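Local coordinates for hypothetical protein (PDB 2GSL), which might be a ribonuclease of the MrnC family that takes part in RNA processing through a ribonuclease III domain, at the interface of chains A and B. Coordinates in Å, arbitrary orientation; residue numbers count along the deposited sequence, not the author numbering. Chains: chain A/B, Hypothetical protein.

The interface of chains A and B. Residues chain A 17, 20-21; chain B 35, 44-45, 48.
Helix 15-34 of chain A, in the ribonuclease III domain, lays A:Phe20 against B:Leu44 and B:Asn45 of helix 41-52 in chain B. The ring of A:Phe20 stands out from its helix, with CG anti to the backbone N (chi1 -173°). B:Leu44 reaches toward it tip to tip. Its CD2 methyl comes in obliquely, off the ring plane and outside the CD2-CE2 edge, 3.4 Å from A:Phe20 CD2. The branch carbon CG of B:Leu44 is 3.5 Å from A:Phe20 CE2. The amide oxygen OD1 of B:Asn45 lies off the CE1-CZ edge, displaced to the same side of the ring plane, 3.6 Å from A:Phe20 CZ. Ring and amide planes are turned 78° apart, and this is a van der Waals contact.

B:Leu35, in a loop, forks its two methyls around the backbone carbonyl oxygen of A:Glu17. CD1 lies 3.6 Å from CB of A:Glu17 and also flanks the ring, 3.8 Å from A:Phe20 CD2. CD2 lies 3.5 Å from CB of A:Leu21. The carboxylate of A:Glu17 points away, and its aliphatic stem does the packing.

No hydrogen bond or salt bridge crosses this patch. It is held by mainly apolar van der Waals contact. The interface is two-fold symmetric, which repeats the patch with the chains exchanged. Ribonuclease III domains typically pair, and this contact likely helps hold such a dimer, its centre about 13 Å from the active-site residue B:Asp23.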
# COMPACT_ATOMS: atom_id res chain seq x y z
N GLU A 17 -8.74 -7.70 -9.60
CA GLU A 17 -8.84 -6.30 -9.21
C GLU A 17 -8.70 -6.17 -7.70
O GLU A 17 -8.06 -5.24 -7.21
CB GLU A 17 -10.16 -5.72 -9.66
CG GLU A 17 -10.10 -5.26 -11.09
CD GLU A 17 -11.46 -5.00 -11.65
OE1 GLU A 17 -12.29 -5.93 -11.61
OE2 GLU A 17 -11.69 -3.86 -12.14
N PHE A 20 -5.21 -6.72 -6.50
CA PHE A 20 -4.40 -5.55 -6.83
C PHE A 20 -4.46 -4.59 -5.65
O PHE A 20 -3.44 -4.04 -5.21
CB PHE A 20 -4.96 -4.87 -8.09
CG PHE A 20 -4.11 -3.74 -8.61
CD1 PHE A 20 -2.74 -3.91 -8.83
CD2 PHE A 20 -4.68 -2.50 -8.93
CE1 PHE A 20 -1.96 -2.88 -9.35
CE2 PHE A 20 -3.91 -1.47 -9.45
CZ PHE A 20 -2.55 -1.66 -9.67
N LEU A 21 -5.67 -4.39 -5.15
CA LEU A 21 -5.89 -3.52 -4.02
C LEU A 21 -5.32 -4.22 -2.78
O LEU A 21 -4.58 -3.63 -2.00
CB LEU A 21 -7.39 -3.26 -3.86
CG LEU A 21 -7.86 -2.62 -2.56
CD1 LEU A 21 -7.28 -1.23 -2.43
CD2 LEU A 21 -9.37 -2.58 -2.53
N LEU B 35 -9.17 1.81 -9.19
CA LEU B 35 -9.71 0.46 -9.20
C LEU B 35 -11.23 0.48 -9.10
O LEU B 35 -11.84 -0.46 -8.57
CB LEU B 35 -9.12 -0.34 -8.05
CG LEU B 35 -9.43 -1.82 -8.07
CD1 LEU B 35 -8.51 -2.55 -9.02
CD2 LEU B 35 -9.27 -2.35 -6.67
N LEU B 44 -5.18 -0.04 -16.07
CA LEU B 44 -5.20 0.26 -14.64
C LEU B 44 -3.78 0.58 -14.16
O LEU B 44 -3.59 1.47 -13.35
CB LEU B 44 -5.75 -0.94 -13.88
CG LEU B 44 -5.74 -0.87 -12.36
CD1 LEU B 44 -6.37 0.44 -11.90
CD2 LEU B 44 -6.49 -2.06 -11.79
N ASN B 45 -2.80 -0.16 -14.66
CA ASN B 45 -1.41 0.06 -14.27
C ASN B 45 -0.87 1.36 -14.81
O ASN B 45 -0.10 2.05 -14.14
CB ASN B 45 -0.52 -1.09 -14.75
CG ASN B 45 -0.74 -2.37 -13.95
OD1 ASN B 45 -0.80 -2.35 -12.72
ND2 ASN B 45 -0.83 -3.50 -14.65
N VAL B 48 -2.26 4.43 -12.73
CA VAL B 48 -1.71 4.47 -11.38
C VAL B 48 -0.24 4.86 -11.42
O VAL B 48 0.21 5.71 -10.65
CB VAL B 48 -1.84 3.11 -10.64
CG1 VAL B 48 -1.26 2.00 -11.47
CG2 VAL B 48 -1.11 3.19 -9.30